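Local coordinates for protein DNA alpha-glucosyltransferase (Enterobacteria phage T4, PDB 1Y6F) that is a bacteriophage glycosyltransferase of the GT-B fold, with two Rossmann-like domains facing each other across a cleft that holds uridine-5'-diphosphate-glucose, at residues Ile82-Pro87 against Val113-Asp118; Ile140-Asp145 against Pro172-Phe177. All coordinates share one frame; numbering follows the deposited sequence.

Contact 1 of 2, residues Ile82-Pro87 against Val113-Asp118; sequences IINSVP and VVYQHD. With UPG (uridine-5'-diphosphate-glucose), chain E.
Ile83 and Val113 join their backbones through a hydrogen bond from Ile83 N to Val113 O, 2.9 Å long. Ile83 also takes a bond at its carbonyl: Tyr115 N reaches Ile83 O at 3.2 Å, almost straight at 170°. These are the two parallel strands of a beta-alpha-beta unit in the N-terminal Rossmann-like domain, with helix 93-102 between them. Their short axes diverge by 20°. On one face of the sheet Ile82 and Val113 lie side by side and point the same way, with Ile82 CG1 3.8 Å from Val113 CB. Ile82 CG2, placed opposite the backbone N, reaches Tyr115 CD2 at 3.9 Å and meets the ring obliquely. On the other face Ile83 CB packs on Val114 CG2 at 4.3 Å. Past the strand, CG of His117 stands opposite its carbonyl carbon (chi1 -61°), which brings the ring back to Asn84. Asn84 O sits at its edge, in the ring plane, 3.2 Å from His117 CD2. A water lies between the Asn84 and Tyr115 carbonyl oxygens and accepts a hydrogen bond from His117 N at 3.0 Å. Farther out, Phe22 of helix 18-32 meets the rings of both Tyr115 and His117, and Tyr99 of helix 93-102 touches Ile83. Toward the ligand, His117 ND1 is hydrogen-bonded to O6' of UPG at 3.2 Å; either could be the donor.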
ATOM      1  N   ILE C  82      14.820 -11.606   3.358  1.00 33.33           N
ATOM      2  CA  ILE C  82      14.198 -10.302   3.302  1.00 30.54           C
ATOM      3  C   ILE C  82      13.139 -10.174   4.389  1.00 35.57           C
ATOM      4  O   ILE C  82      12.113 -10.843   4.339  1.00 44.17           O
ATOM      5  CB  ILE C  82      13.554 -10.116   1.926  1.00 31.80           C
ATOM      6  CG1 ILE C  82      14.645 -10.037   0.860  1.00 27.07           C
ATOM      7  CG2 ILE C  82      12.677  -8.909   1.914  1.00 32.97           C
ATOM      8  CD1 ILE C  82      14.105  -9.902  -0.548  1.00 33.12           C
ATOM      9  N   ILE C  83      13.392  -9.321   5.377  1.00 35.51           N
ATOM     10  CA  ILE C  83      12.443  -9.112   6.467  1.00 25.41           C
ATOM     11  C   ILE C  83      11.647  -7.832   6.209  1.00 30.67           C
ATOM     12  O   ILE C  83      12.223  -6.744   6.144  1.00 36.92           O
ATOM     13  CB  ILE C  83      13.193  -9.004   7.795  1.00 28.82           C
ATOM     14  CG1 ILE C  83      14.079 -10.238   7.975  1.00 30.56           C
ATOM     15  CG2 ILE C  83      12.222  -8.866   8.944  1.00 29.69           C
ATOM     16  CD1 ILE C  83      14.852 -10.264   9.297  1.00 31.38           C
ATOM     17  N   ASN C  84      10.327  -7.955   6.051  1.00 31.11           N
ATOM     18  CA  ASN C  84       9.485  -6.787   5.776  1.00 32.98           C
ATOM     19  C   ASN C  84       8.727  -6.214   6.971  1.00 34.29           C
ATOM     20  O   ASN C  84       8.158  -5.123   6.896  1.00 31.51           O
ATOM     21  CB  ASN C  84       8.491  -7.100   4.649  1.00 27.33           C
ATOM     22  CG  ASN C  84       9.174  -7.292   3.304  1.00 32.83           C
ATOM     23  OD1 ASN C  84       9.867  -6.404   2.816  1.00 36.25           O
ATOM     24  ND2 ASN C  84       8.981  -8.453   2.702  1.00 41.20           N
ATOM     25  N   SER C  85       8.729  -6.936   8.078  1.00 35.08           N
ATOM     26  CA  SER C  85       8.021  -6.485   9.264  1.00 32.07           C
ATOM     27  C   SER C  85       8.607  -7.220  10.452  1.00 34.75           C
ATOM     28  O   SER C  85       9.120  -8.332  10.292  1.00 37.68           O
ATOM     29  CB  SER C  85       6.530  -6.804   9.126  1.00 32.33           C
ATOM     30  OG  SER C  85       6.297  -8.207   9.053  1.00 41.32           O
ATOM     31  N   VAL C  86       8.549  -6.602  11.632  1.00 34.76           N
ATOM     32  CA  VAL C  86       9.077  -7.218  12.859  1.00 37.37           C
ATOM     33  C   VAL C  86       7.970  -7.313  13.919  1.00 42.76           C
ATOM     34  O   VAL C  86       7.039  -6.513  13.919  1.00 46.64           O
ATOM     35  CB  VAL C  86      10.267  -6.409  13.414  1.00 40.75           C
ATOM     36  CG1 VAL C  86      11.359  -6.329  12.371  1.00 47.82           C
ATOM     37  CG2 VAL C  86       9.821  -5.007  13.814  1.00 53.00           C
ATOM     38  N   PRO C  87       8.064  -8.284  14.842  1.00 49.48           N
ATOM     39  CA  PRO C  87       7.034  -8.442  15.881  1.00 46.94           C
ATOM     40  C   PRO C  87       6.493  -7.136  16.457  1.00 48.14           C
ATOM     41  O   PRO C  87       7.234  -6.173  16.678  1.00 41.08           O
ATOM     42  CB  PRO C  87       7.721  -9.317  16.931  1.00 48.66           C
ATOM     43  CG  PRO C  87       9.172  -9.031  16.716  1.00 58.80           C
ATOM     44  CD  PRO C  87       9.291  -9.001  15.220  1.00 48.97           C
ATOM     45  N   VAL C 113      18.302  -8.679   4.071  1.00 34.92           N
ATOM     46  CA  VAL C 113      17.762  -7.444   3.537  1.00 27.39           C
ATOM     47  C   VAL C 113      16.578  -6.990   4.372  1.00 35.78           C
ATOM     48  O   VAL C 113      15.678  -7.778   4.655  1.00 38.80           O
ATOM     49  CB  VAL C 113      17.293  -7.636   2.090  1.00 38.04           C
ATOM     50  CG1 VAL C 113      16.649  -6.357   1.566  1.00 36.84           C
ATOM     51  CG2 VAL C 113      18.463  -8.041   1.224  1.00 42.19           C
ATOM     52  N   VAL C 114      16.578  -5.717   4.758  1.00 29.62           N
ATOM     53  CA  VAL C 114      15.496  -5.173   5.565  1.00 23.77           C
ATOM     54  C   VAL C 114      14.783  -3.980   4.948  1.00 34.31           C
ATOM     55  O   VAL C 114      15.410  -2.981   4.599  1.00 37.87           O
ATOM     56  CB  VAL C 114      15.993  -4.738   6.923  1.00 27.40           C
ATOM     57  CG1 VAL C 114      14.974  -3.814   7.566  1.00 36.22           C
ATOM     58  CG2 VAL C 114      16.228  -5.956   7.787  1.00 39.55           C
ATOM     59  N   TYR C 115      13.464  -4.091   4.832  1.00 26.70           N
ATOM     60  CA  TYR C 115      12.649  -3.026   4.275  1.00 23.43           C
ATOM     61  C   TYR C 115      11.832  -2.457   5.414  1.00 34.69           C
ATOM     62  O   TYR C 115      11.256  -3.206   6.211  1.00 36.31           O
ATOM     63  CB  TYR C 115      11.685  -3.562   3.206  1.00 21.20           C
ATOM     64  CG  TYR C 115      12.296  -3.837   1.852  1.00 12.84           C
ATOM     65  CD1 TYR C 115      12.209  -2.905   0.827  1.00 22.50           C
ATOM     66  CD2 TYR C 115      12.916  -5.049   1.583  1.00 21.94           C
ATOM     67  CE1 TYR C 115      12.714  -3.177  -0.432  1.00 22.26           C
ATOM     68  CE2 TYR C 115      13.427  -5.330   0.320  1.00 21.85           C
ATOM     69  CZ  TYR C 115      13.319  -4.394  -0.684  1.00 24.85           C
ATOM     70  OH  TYR C 115      13.795  -4.691  -1.950  1.00 23.06           O
ATOM     71  N   GLN C 116      11.805  -1.134   5.508  1.00 38.43           N
ATOM     72  CA  GLN C 116      11.021  -0.457   6.527  1.00 35.21           C
ATOM     73  C   GLN C 116       9.875   0.183   5.747  1.00 34.44           C
ATOM     74  O   GLN C 116      10.090   1.124   4.990  1.00 36.75           O
ATOM     75  CB  GLN C 116      11.858   0.609   7.245  1.00 40.69           C
ATOM     76  CG  GLN C 116      11.050   1.460   8.208  1.00 42.28           C
ATOM     77  CD  GLN C 116      10.104   0.630   9.083  1.00 54.65           C
ATOM     78  OE1 GLN C 116      10.538  -0.154   9.939  1.00 43.75           O
ATOM     79  NE2 GLN C 116       8.798   0.796   8.858  1.00 36.61           N
ATOM     80  N   HIS C 117       8.666  -0.341   5.933  1.00 33.96           N
ATOM     81  CA  HIS C 117       7.483   0.142   5.217  1.00 42.02           C
ATOM     82  C   HIS C 117       6.624   1.207   5.888  1.00 45.27           C
ATOM     83  O   HIS C 117       5.699   1.721   5.273  1.00 48.69           O
ATOM     84  CB  HIS C 117       6.601  -1.050   4.878  1.00 29.29           C
ATOM     85  CG  HIS C 117       7.277  -2.055   4.004  1.00 24.14           C
ATOM     86  ND1 HIS C 117       7.398  -1.889   2.642  1.00 31.80           N
ATOM     87  CD2 HIS C 117       7.872  -3.236   4.294  1.00 35.24           C
ATOM     88  CE1 HIS C 117       8.031  -2.928   2.128  1.00 27.52           C
ATOM     89  NE2 HIS C 117       8.331  -3.760   3.109  1.00 44.09           N
ATOM     90  N   ASP C 118       6.923   1.540   7.139  1.00 49.90           N
ATOM     91  CA  ASP C 118       6.147   2.539   7.870  1.00 51.45           C
ATOM     92  C   ASP C 118       6.631   3.968   7.649  1.00 52.35           C
ATOM     93  O   ASP C 118       7.722   4.194   7.127  1.00 56.79           O
ATOM     94  CB  ASP C 118       6.168   2.197   9.348  1.00 49.98           C
ATOM     95  CG  ASP C 118       5.537   0.856   9.627  1.00 65.84           C
ATOM     96  OD1 ASP C 118       5.904   0.226  10.646  1.00 68.88           O
ATOM     97  OD2 ASP C 118       4.668   0.439   8.823  1.00 52.70           O
TER
HETATM   98  N1  UPG E 501      -6.433  -3.677   0.781  1.00 42.51           N
HETATM   99  C2  UPG E 501      -7.286  -4.754   0.670  1.00 40.28           C
HETATM  100  N3  UPG E 501      -8.310  -4.774   1.582  1.00 39.48           N
HETATM  101  C4  UPG E 501      -8.564  -3.842   2.562  1.00 43.51           C
HETATM  102  C5  UPG E 501      -7.652  -2.742   2.591  1.00 45.95           C
HETATM  103  C6  UPG E 501      -6.645  -2.697   1.718  1.00 43.49           C
HETATM  104  O2  UPG E 501      -7.150  -5.622  -0.176  1.00 30.71           O
HETATM  105  O4  UPG E 501      -9.485  -4.033   3.349  1.00 52.54           O
HETATM  106  C1C UPG E 501      -5.271  -3.635  -0.112  1.00 48.08           C
HETATM  107  C2C UPG E 501      -5.184  -2.434  -1.049  1.00 35.78           C
HETATM  108  O2C UPG E 501      -5.890  -2.703  -2.239  1.00 49.57           O
HETATM  109  C3C UPG E 501      -3.677  -2.366  -1.282  1.00 35.25           C
HETATM  110  C4C UPG E 501      -3.123  -2.720   0.091  1.00 29.20           C
HETATM  111  O4C UPG E 501      -4.123  -3.572   0.706  1.00 42.20           O
HETATM  112  O3C UPG E 501      -3.282  -3.358  -2.222  1.00 21.95           O
HETATM  113  C5C UPG E 501      -2.844  -1.542   0.995  1.00 27.46           C
HETATM  114  O5C UPG E 501      -1.619  -0.934   0.617  1.00 40.39           O
HETATM  115  PA  UPG E 501      -1.427   0.643   0.589  1.00 36.77           P
HETATM  116  O1A UPG E 501       0.015   0.870   0.365  1.00 36.99           O
HETATM  117  O2A UPG E 501      -2.411   1.213  -0.367  1.00 51.33           O
HETATM  118  O3A UPG E 501      -1.855   1.127   2.088  1.00 49.26           O
HETATM  119  PB  UPG E 501      -1.208   0.778   3.545  1.00 48.05           P
HETATM  120  O1B UPG E 501      -1.158   2.035   4.321  1.00 56.63           O
HETATM  121  O2B UPG E 501      -1.971  -0.367   4.080  1.00 48.76           O
HETATM  122  O3B UPG E 501       0.281   0.324   3.188  1.00 56.92           O
HETATM  123  C1' UPG E 501       1.493   0.576   3.978  1.00 77.57           C
HETATM  124  C2' UPG E 501       1.925   2.041   4.068  1.00 79.94           C
HETATM  125  C3' UPG E 501       2.077   2.564   2.635  1.00 79.61           C
HETATM  126  C4' UPG E 501       3.134   1.730   1.885  1.00 68.96           C
HETATM  127  C5' UPG E 501       2.842   0.217   1.997  1.00 58.17           C
HETATM  128  C6' UPG E 501       3.996  -0.645   1.507  1.00 52.48           C
HETATM  129  O2' UPG E 501       0.977   2.804   4.799  1.00 76.32           O
HETATM  130  O3' UPG E 501       2.446   3.937   2.640  1.00 75.95           O
HETATM  131  O4' UPG E 501       3.136   2.106   0.514  1.00 62.94           O
HETATM  132  O5' UPG E 501       2.570  -0.174   3.376  1.00 74.57           O
HETATM  133  O6' UPG E 501       5.213   0.092   1.428  1.00 43.99           O
HETATM  134  O   HOH W   1       8.494  -2.600   7.846  1.00 36.09           O

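Contact 2 of 2, residues Ile140-Asp145 against Pro172-Phe177; sequences IFSHSD and PTVYNF. With UPG (uridine-5'-diphosphate-glucose), chain E.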
ATOM      1  N   ILE C 140      19.487  -2.018   3.804  1.00 33.85           N
ATOM      2  CA  ILE C 140      18.302  -1.408   4.402  1.00 35.01           C
ATOM      3  C   ILE C 140      17.634  -0.457   3.414  1.00 37.26           C
ATOM      4  O   ILE C 140      18.310   0.241   2.654  1.00 41.88           O
ATOM      5  CB  ILE C 140      18.665  -0.592   5.666  1.00 40.20           C
ATOM      6  CG1 ILE C 140      19.499  -1.440   6.625  1.00 36.57           C
ATOM      7  CG2 ILE C 140      17.399  -0.142   6.376  1.00 31.87           C
ATOM      8  CD1 ILE C 140      20.163  -0.624   7.712  1.00 35.44           C
ATOM      9  N   PHE C 141      16.307  -0.429   3.429  1.00 35.41           N
ATOM     10  CA  PHE C 141      15.551   0.453   2.539  1.00 34.46           C
ATOM     11  C   PHE C 141      14.528   1.206   3.372  1.00 31.51           C
ATOM     12  O   PHE C 141      14.161   0.742   4.448  1.00 36.33           O
ATOM     13  CB  PHE C 141      14.772  -0.338   1.474  1.00 23.12           C
ATOM     14  CG  PHE C 141      15.629  -1.060   0.468  1.00 26.70           C
ATOM     15  CD1 PHE C 141      15.954  -2.394   0.642  1.00 25.75           C
ATOM     16  CD2 PHE C 141      16.074  -0.412  -0.677  1.00 24.56           C
ATOM     17  CE1 PHE C 141      16.701  -3.080  -0.311  1.00 29.12           C
ATOM     18  CE2 PHE C 141      16.823  -1.081  -1.635  1.00 29.94           C
ATOM     19  CZ  PHE C 141      17.138  -2.424  -1.452  1.00 36.42           C
ATOM     20  N   SER C 142      14.068   2.354   2.872  1.00 32.54           N
ATOM     21  CA  SER C 142      13.021   3.152   3.535  1.00 34.09           C
ATOM     22  C   SER C 142      12.318   3.949   2.442  1.00 30.30           C
ATOM     23  O   SER C 142      12.823   4.039   1.318  1.00 28.98           O
ATOM     24  CB  SER C 142      13.605   4.120   4.564  1.00 30.58           C
ATOM     25  OG  SER C 142      14.264   5.204   3.917  1.00 49.25           O
ATOM     26  N   HIS C 143      11.156   4.515   2.757  1.00 31.36           N
ATOM     27  CA  HIS C 143      10.415   5.302   1.772  1.00 31.66           C
ATOM     28  C   HIS C 143      10.983   6.707   1.557  1.00 39.05           C
ATOM     29  O   HIS C 143      10.682   7.347   0.551  1.00 37.21           O
ATOM     30  CB  HIS C 143       8.942   5.450   2.185  1.00 25.49           C
ATOM     31  CG  HIS C 143       8.126   4.222   1.959  1.00 43.22           C
ATOM     32  ND1 HIS C 143       7.889   3.707   0.702  1.00 27.99           N
ATOM     33  CD2 HIS C 143       7.528   3.378   2.832  1.00 27.37           C
ATOM     34  CE1 HIS C 143       7.186   2.596   0.813  1.00 33.78           C
ATOM     35  NE2 HIS C 143       6.954   2.375   2.094  1.00 35.13           N
ATOM     36  N   SER C 144      11.794   7.194   2.492  1.00 37.93           N
ATOM     37  CA  SER C 144      12.321   8.549   2.351  1.00 47.78           C
ATOM     38  C   SER C 144      13.593   8.855   3.124  1.00 38.68           C
ATOM     39  O   SER C 144      13.701   8.538   4.306  1.00 41.64           O
ATOM     40  CB  SER C 144      11.248   9.554   2.776  1.00 49.32           C
ATOM     41  OG  SER C 144      11.774  10.868   2.809  1.00 76.51           O
ATOM     42  N   ASP C 145      14.547   9.500   2.462  1.00 48.43           N
ATOM     43  CA  ASP C 145      15.796   9.860   3.126  1.00 55.91           C
ATOM     44  C   ASP C 145      15.522  10.856   4.252  1.00 49.87           C
ATOM     45  O   ASP C 145      16.293  10.952   5.211  1.00 52.71           O
ATOM     46  CB  ASP C 145      16.783  10.465   2.127  1.00 62.06           C
ATOM     47  CG  ASP C 145      17.202   9.481   1.049  1.00 82.51           C
ATOM     48  OD1 ASP C 145      17.602   8.343   1.394  1.00 85.11           O
ATOM     49  OD2 ASP C 145      17.138   9.851  -0.145  1.00 86.15           O
ATOM     50  N   PRO C 172      24.880   2.634   8.914  1.00 57.75           N
ATOM     51  CA  PRO C 172      24.676   1.975   7.621  1.00 56.31           C
ATOM     52  C   PRO C 172      23.959   2.897   6.638  1.00 52.27           C
ATOM     53  O   PRO C 172      23.260   3.820   7.046  1.00 56.29           O
ATOM     54  CB  PRO C 172      23.805   0.775   7.982  1.00 56.75           C
ATOM     55  CG  PRO C 172      24.166   0.498   9.392  1.00 61.33           C
ATOM     56  CD  PRO C 172      24.236   1.867   9.990  1.00 49.98           C
ATOM     57  N   THR C 173      24.131   2.654   5.347  1.00 39.16           N
ATOM     58  CA  THR C 173      23.438   3.465   4.355  1.00 51.17           C
ATOM     59  C   THR C 173      21.993   2.968   4.312  1.00 47.47           C
ATOM     60  O   THR C 173      21.730   1.795   4.563  1.00 52.59           O
ATOM     61  CB  THR C 173      24.025   3.289   2.933  1.00 54.13           C
ATOM     62  OG1 THR C 173      25.419   3.601   2.935  1.00 61.19           O
ATOM     63  CG2 THR C 173      23.320   4.213   1.955  1.00 63.29           C
ATOM     64  N   VAL C 174      21.058   3.862   4.017  1.00 47.14           N
ATOM     65  CA  VAL C 174      19.651   3.487   3.902  1.00 43.08           C
ATOM     66  C   VAL C 174      19.252   3.889   2.497  1.00 43.94           C
ATOM     67  O   VAL C 174      19.232   5.076   2.177  1.00 52.23           O
ATOM     68  CB  VAL C 174      18.753   4.240   4.910  1.00 37.80           C
ATOM     69  CG1 VAL C 174      17.282   4.016   4.569  1.00 47.06           C
ATOM     70  CG2 VAL C 174      19.022   3.748   6.302  1.00 37.74           C
ATOM     71  N   TYR C 175      18.965   2.905   1.650  1.00 44.94           N
ATOM     72  CA  TYR C 175      18.576   3.200   0.278  1.00 37.09           C
ATOM     73  C   TYR C 175      17.080   3.424   0.213  1.00 36.78           C
ATOM     74  O   TYR C 175      16.331   2.925   1.046  1.00 39.81           O
ATOM     75  CB  TYR C 175      18.938   2.056  -0.651  1.00 35.66           C
ATOM     76  CG  TYR C 175      20.409   1.729  -0.711  1.00 36.58           C
ATOM     77  CD1 TYR C 175      21.275   2.452  -1.535  1.00 37.45           C
ATOM     78  CD2 TYR C 175      20.930   0.671   0.034  1.00 24.06           C
ATOM     79  CE1 TYR C 175      22.620   2.122  -1.619  1.00 34.87           C
ATOM     80  CE2 TYR C 175      22.270   0.331  -0.038  1.00 39.85           C
ATOM     81  CZ  TYR C 175      23.111   1.057  -0.868  1.00 43.81           C
ATOM     82  OH  TYR C 175      24.430   0.692  -0.959  1.00 54.34           O
ATOM     83  N   ASN C 176      16.661   4.192  -0.780  1.00 35.10           N
ATOM     84  CA  ASN C 176      15.262   4.500  -0.988  1.00 39.93           C
ATOM     85  C   ASN C 176      14.658   3.457  -1.921  1.00 41.40           C
ATOM     86  O   ASN C 176      15.338   2.930  -2.804  1.00 42.96           O
ATOM     87  CB  ASN C 176      15.136   5.897  -1.605  1.00 28.19           C
ATOM     88  CG  ASN C 176      13.730   6.203  -2.085  1.00 46.01           C
ATOM     89  OD1 ASN C 176      13.404   6.017  -3.263  1.00 41.54           O
ATOM     90  ND2 ASN C 176      12.886   6.672  -1.171  1.00 45.82           N
ATOM     91  N   PHE C 177      13.386   3.140  -1.720  1.00 32.18           N
ATOM     92  CA  PHE C 177      12.748   2.178  -2.606  1.00 41.47           C
ATOM     93  C   PHE C 177      11.329   2.624  -2.842  1.00 40.00           C
ATOM     94  O   PHE C 177      10.853   3.554  -2.195  1.00 34.11           O
ATOM     95  CB  PHE C 177      12.750   0.773  -1.992  1.00 27.08           C
ATOM     96  CG  PHE C 177      11.704   0.572  -0.930  1.00 32.93           C
ATOM     97  CD1 PHE C 177      10.523  -0.107  -1.220  1.00 26.95           C
ATOM     98  CD2 PHE C 177      11.898   1.065   0.357  1.00 25.52           C
ATOM     99  CE1 PHE C 177       9.542  -0.299  -0.239  1.00 29.37           C
ATOM    100  CE2 PHE C 177      10.927   0.885   1.358  1.00 32.53           C
ATOM    101  CZ  PHE C 177       9.741   0.199   1.057  1.00 33.97           C
TER
HETATM  102  N1  UPG E 501      -6.433  -3.677   0.781  1.00 42.51           N
HETATM  103  C2  UPG E 501      -7.286  -4.754   0.670  1.00 40.28           C
HETATM  104  N3  UPG E 501      -8.310  -4.774   1.582  1.00 39.48           N
HETATM  105  C4  UPG E 501      -8.564  -3.842   2.562  1.00 43.51           C
HETATM  106  C5  UPG E 501      -7.652  -2.742   2.591  1.00 45.95           C
HETATM  107  C6  UPG E 501      -6.645  -2.697   1.718  1.00 43.49           C
HETATM  108  O2  UPG E 501      -7.150  -5.622  -0.176  1.00 30.71           O
HETATM  109  O4  UPG E 501      -9.485  -4.033   3.349  1.00 52.54           O
HETATM  110  C1C UPG E 501      -5.271  -3.635  -0.112  1.00 48.08           C
HETATM  111  C2C UPG E 501      -5.184  -2.434  -1.049  1.00 35.78           C
HETATM  112  O2C UPG E 501      -5.890  -2.703  -2.239  1.00 49.57           O
HETATM  113  C3C UPG E 501      -3.677  -2.366  -1.282  1.00 35.25           C
HETATM  114  C4C UPG E 501      -3.123  -2.720   0.091  1.00 29.20           C
HETATM  115  O4C UPG E 501      -4.123  -3.572   0.706  1.00 42.20           O
HETATM  116  O3C UPG E 501      -3.282  -3.358  -2.222  1.00 21.95           O
HETATM  117  C5C UPG E 501      -2.844  -1.542   0.995  1.00 27.46           C
HETATM  118  O5C UPG E 501      -1.619  -0.934   0.617  1.00 40.39           O
HETATM  119  PA  UPG E 501      -1.427   0.643   0.589  1.00 36.77           P
HETATM  120  O1A UPG E 501       0.015   0.870   0.365  1.00 36.99           O
HETATM  121  O2A UPG E 501      -2.411   1.213  -0.367  1.00 51.33           O
HETATM  122  O3A UPG E 501      -1.855   1.127   2.088  1.00 49.26           O
HETATM  123  PB  UPG E 501      -1.208   0.778   3.545  1.00 48.05           P
HETATM  124  O1B UPG E 501      -1.158   2.035   4.321  1.00 56.63           O
HETATM  125  O2B UPG E 501      -1.971  -0.367   4.080  1.00 48.76           O
HETATM  126  O3B UPG E 501       0.281   0.324   3.188  1.00 56.92           O
HETATM  127  C1' UPG E 501       1.493   0.576   3.978  1.00 77.57           C
HETATM  128  C2' UPG E 501       1.925   2.041   4.068  1.00 79.94           C
HETATM  129  C3' UPG E 501       2.077   2.564   2.635  1.00 79.61           C
HETATM  130  C4' UPG E 501       3.134   1.730   1.885  1.00 68.96           C
HETATM  131  C5' UPG E 501       2.842   0.217   1.997  1.00 58.17           C
HETATM  132  C6' UPG E 501       3.996  -0.645   1.507  1.00 52.48           C
HETATM  133  O2' UPG E 501       0.977   2.804   4.799  1.00 76.32           O
HETATM  134  O3' UPG E 501       2.446   3.937   2.640  1.00 75.95           O
HETATM  135  O4' UPG E 501       3.136   2.106   0.514  1.00 62.94           O
HETATM  136  O5' UPG E 501       2.570  -0.174   3.376  1.00 74.57           O
HETATM  137  O6' UPG E 501       5.213   0.092   1.428  1.00 43.99           O
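Ile140 and Tyr175 begin the backbone pairing: Tyr175 N donates a hydrogen bond to Ile140 O at 2.9 Å. Tyr175 O then accepts one from Ser142 N at 3.0 Å, and the CA-H of Phe141 points at the same oxygen. A third hydrogen bond runs from Phe177 N to Ser142 O at 3.2 Å. The apolar contacts start before the strands pair, where Ile140 CD1 meets Pro172 CB. Ile140 CG2 faces Val174 CG2, and Phe177 CD2 packs on Phe141 CB at 3.4 Å. A methyl also meets a hydroxyl: Val174 CG1 lies 3.3 Å from Ser142 OG, which is hydrogen-bonded to Asn150. In the parallel sheet of the N-terminal Rossmann-like domain, 175-176 is an outermost strand, and helix 390-402 packs against Phe141, Tyr175 and Phe177. In the aromatic pair, the first torsion of Phe177 (chi1 78°) sets CG between its backbone N and carbonyl carbon, and the far end of the ring reaches His143. There Phe177 CZ lies over one face of the imidazole, near its rim, 3.5 Å from His143 CE1; the ring planes are 33° apart. Of the polar contacts, His143 ND1 is held by Ser307. At the imidazole edge, His143 NE2 donates a weak hydrogen bond to O6' of UPG, 2.9 Å away and in the ring plane.

In the fold
From the N terminus, strand 5-10 comes first, and strand 80-85, which pairs beside it in the sheet, opens contact 1. The chain passes through helix 93-102 and returns as strand 111-115, which closes contact 1. It then reaches strand 139-142. After helix 148-157 and the unmodelled residues 160-168, strand 175-176 closes contact 2. The two loops are in series; neither nests in nor crosses the other. They meet in one parallel sheet, where strands 111-115 and 139-142 are neighbours: Val114 O and Phe141 N, 2.9 Å apart, probably form a hydrogen bond, and the Tyr115 and Phe141 rings stack. Past the strand ends, both contacts touch UPG.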